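Local coordinates for protein AhlC (Aeromonas hydrophila, PDB 6H2D) that probably acts as one component of a tripartite alpha-helical pore-forming toxin that assembles on target membranes, at residues P46-M51 against A100-A105. Sequence-based numbering, arbitrary orientation.
Sequences PQVQTM and AQTLTA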
ATOM      1  N   PRO D  46       0.704  11.541 -29.898  1.00 52.65           N
ATOM      2  CA  PRO D  46       0.355  12.225 -31.153  1.00 45.24           C
ATOM      3  C   PRO D  46       0.189  11.311 -32.379  1.00 40.39           C
ATOM      4  O   PRO D  46      -0.702  11.527 -33.184  1.00 42.38           O
ATOM      5  CB  PRO D  46       1.551  13.157 -31.399  1.00 44.16           C
ATOM      6  CG  PRO D  46       2.129  13.385 -30.034  1.00 45.08           C
ATOM      7  CD  PRO D  46       1.968  12.050 -29.337  1.00 46.50           C
ATOM      8  N   GLN D  47       1.049  10.298 -32.514  1.00 37.38           N
ATOM      9  CA  GLN D  47       0.876   9.275 -33.543  1.00 37.43           C
ATOM     10  C   GLN D  47      -0.368   8.406 -33.260  1.00 37.11           C
ATOM     11  O   GLN D  47      -1.006   7.906 -34.198  1.00 38.13           O
ATOM     12  CB  GLN D  47       2.158   8.461 -33.686  1.00 38.28           C
ATOM     13  CG  GLN D  47       2.109   7.427 -34.802  1.00 43.59           C
ATOM     14  CD  GLN D  47       3.232   6.427 -34.646  1.00 51.86           C
ATOM     15  OE1 GLN D  47       3.049   5.202 -34.757  1.00 47.83           O
ATOM     16  NE2 GLN D  47       4.403   6.957 -34.317  1.00 50.09           N
ATOM     17  N   VAL D  48      -0.745   8.194 -31.994  1.00 36.67           N
ATOM     18  CA  VAL D  48      -2.003   7.444 -31.736  1.00 38.77           C
ATOM     19  C   VAL D  48      -3.184   8.290 -32.222  1.00 37.59           C
ATOM     20  O   VAL D  48      -4.103   7.790 -32.884  1.00 41.88           O
ATOM     21  CB  VAL D  48      -2.202   7.054 -30.257  1.00 39.27           C
ATOM     22  CG1 VAL D  48      -3.608   6.522 -30.019  1.00 37.17           C
ATOM     23  CG2 VAL D  48      -1.168   6.053 -29.796  1.00 37.22           C
ATOM     24  N   GLN D  49      -3.163   9.571 -31.841  1.00 37.58           N
ATOM     25  CA  GLN D  49      -4.170  10.527 -32.268  1.00 35.84           C
ATOM     26  C   GLN D  49      -4.268  10.630 -33.801  1.00 35.66           C
ATOM     27  O   GLN D  49      -5.351  10.820 -34.332  1.00 41.16           O
ATOM     28  CB  GLN D  49      -3.866  11.851 -31.601  1.00 36.23           C
ATOM     29  CG  GLN D  49      -4.306  11.809 -30.152  1.00 38.91           C
ATOM     30  CD  GLN D  49      -3.888  12.993 -29.322  1.00 36.01           C
ATOM     31  OE1 GLN D  49      -2.822  13.587 -29.525  1.00 34.00           O
ATOM     32  NE2 GLN D  49      -4.706  13.265 -28.319  1.00 32.04           N
ATOM     33  N   THR D  50      -3.159  10.480 -34.525  1.00 33.53           N
ATOM     34  CA  THR D  50      -3.223  10.529 -35.979  1.00 34.10           C
ATOM     35  C   THR D  50      -3.900   9.285 -36.522  1.00 35.34           C
ATOM     36  O   THR D  50      -4.667   9.363 -37.459  1.00 46.84           O
ATOM     37  CB  THR D  50      -1.848  10.619 -36.628  1.00 31.87           C
ATOM     38  OG1 THR D  50      -1.268  11.790 -36.083  1.00 34.38           O
ATOM     39  CG2 THR D  50      -1.922  10.692 -38.130  1.00 30.64           C
ATOM     40  N   MET D  51      -3.538   8.137 -35.960  1.00 37.28           N
ATOM     41  CA  MET D  51      -4.122   6.887 -36.358  1.00 40.79           C
ATOM     42  C   MET D  51      -5.642   6.952 -36.194  1.00 39.25           C
ATOM     43  O   MET D  51      -6.378   6.586 -37.101  1.00 36.51           O
ATOM     44  CB  MET D  51      -3.580   5.764 -35.483  1.00 42.63           C
ATOM     45  CG  MET D  51      -4.159   4.418 -35.806  1.00 41.83           C
ATOM     46  SD  MET D  51      -4.352   3.552 -34.257  1.00 52.82           S
ATOM     47  CE  MET D  51      -5.781   4.406 -33.606  1.00 51.61           C
ATOM     48  N   ALA D 100      -0.527  -1.341 -36.789  1.00 40.25           N
ATOM     49  CA  ALA D 100       0.543  -2.289 -36.354  1.00 41.94           C
ATOM     50  C   ALA D 100       1.761  -1.531 -35.797  1.00 42.45           C
ATOM     51  O   ALA D 100       2.272  -1.866 -34.767  1.00 46.54           O
ATOM     52  CB  ALA D 100       0.966  -3.178 -37.500  1.00 38.21           C
ATOM     53  N   GLN D 101       2.235  -0.523 -36.530  1.00 42.96           N
ATOM     54  CA  GLN D 101       3.358   0.261 -36.136  1.00 42.96           C
ATOM     55  C   GLN D 101       3.087   0.858 -34.752  1.00 42.21           C
ATOM     56  O   GLN D 101       3.998   0.931 -33.910  1.00 42.01           O
ATOM     57  CB  GLN D 101       3.639   1.361 -37.169  1.00 51.27           C
ATOM     58  CG  GLN D 101       4.310   0.897 -38.467  1.00 52.70           C
ATOM     59  CD  GLN D 101       4.715   2.051 -39.366  1.00 54.30           C
ATOM     60  OE1 GLN D 101       3.923   2.940 -39.670  1.00 49.37           O
ATOM     61  NE2 GLN D 101       5.968   2.053 -39.801  1.00 58.18           N
ATOM     62  N   THR D 102       1.840   1.295 -34.517  1.00 42.38           N
ATOM     63  CA  THR D 102       1.510   2.006 -33.263  1.00 43.34           C
ATOM     64  C   THR D 102       1.491   1.001 -32.110  1.00 36.64           C
ATOM     65  O   THR D 102       2.074   1.266 -31.069  1.00 41.05           O
ATOM     66  CB  THR D 102       0.261   2.890 -33.409  1.00 44.47           C
ATOM     67  OG1 THR D 102       0.742   4.158 -33.857  1.00 52.55           O
ATOM     68  CG2 THR D 102      -0.486   3.144 -32.124  1.00 41.06           C
ATOM     69  N   LEU D 103       0.860  -0.149 -32.325  1.00 32.20           N
ATOM     70  CA  LEU D 103       0.937  -1.253 -31.394  1.00 31.56           C
ATOM     71  C   LEU D 103       2.411  -1.544 -31.039  1.00 32.31           C
ATOM     72  O   LEU D 103       2.833  -1.213 -29.917  1.00 36.57           O
ATOM     73  CB  LEU D 103       0.223  -2.472 -31.987  1.00 29.54           C
ATOM     74  CG  LEU D 103      -0.037  -3.622 -31.014  1.00 27.00           C
ATOM     75  CD1 LEU D 103      -0.677  -3.109 -29.754  1.00 30.02           C
ATOM     76  CD2 LEU D 103      -0.933  -4.671 -31.636  1.00 25.49           C
ATOM     77  N   THR D 104       3.223  -2.054 -31.978  1.00 33.82           N
ATOM     78  CA  THR D 104       4.588  -2.601 -31.624  1.00 39.22           C
ATOM     79  C   THR D 104       5.414  -1.525 -30.906  1.00 36.79           C
ATOM     80  O   THR D 104       5.987  -1.824 -29.877  1.00 41.38           O
ATOM     81  CB  THR D 104       5.330  -3.313 -32.769  1.00 38.62           C
ATOM     82  OG1 THR D 104       5.649  -2.469 -33.866  1.00 43.86           O
ATOM     83  CG2 THR D 104       4.503  -4.445 -33.333  1.00 47.40           C
ATOM     84  N   ALA D 105       5.359  -0.279 -31.366  1.00 35.85           N
ATOM     85  CA  ALA D 105       6.066   0.830 -30.710  1.00 40.25           C
ATOM     86  C   ALA D 105       5.660   0.965 -29.232  1.00 46.84           C
ATOM     87  O   ALA D 105       6.546   1.129 -28.333  1.00 41.80           O
ATOM     88  CB  ALA D 105       5.800   2.104 -31.475  1.00 38.91           C
TER
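T102 projects from helix 93-155 toward helix 28-66 and divides its two branches between Q47 on one hand and V48 and M51 on the other. The segments 46-51 and 100-105 run roughly antiparallel, and their axes approach to 10.3 Å, a separation that the long glutamine and the short threonine span between them. From T102, CB comes 3.9 Å from OE1 of Q47, and the side chain forks there. Its OG1 donates to Q47 OE1 over 2.7 Å, at a C=O...donor angle of 119° and with OG1 lying 31° out of the amide carbonyl plane; the two side chains slide past each other in opposite directions. The other branch, CG2, packs on V48 CG2 at 3.8 Å, the two side chains crossing at about a right angle, and lies 4.4 Å from M51 SD. Glutamine suits its place because its chain, with CG anti to the backbone N (chi1 -176°) and extended beyond it, carries a polar end across the gap from a partly exposed position. Valine and methionine supply apolar surface deeper in the bundle, where V48 also touches I10 of helix 6-21 and L214 of helix 168-232, while T102 rests on V218. Threonine thus fits a boundary within this helical bundle: a hydrogen bond between neutral groups sits beside a small patch of hydrocarbon packing and helps satisfy a polar group on a buried residue.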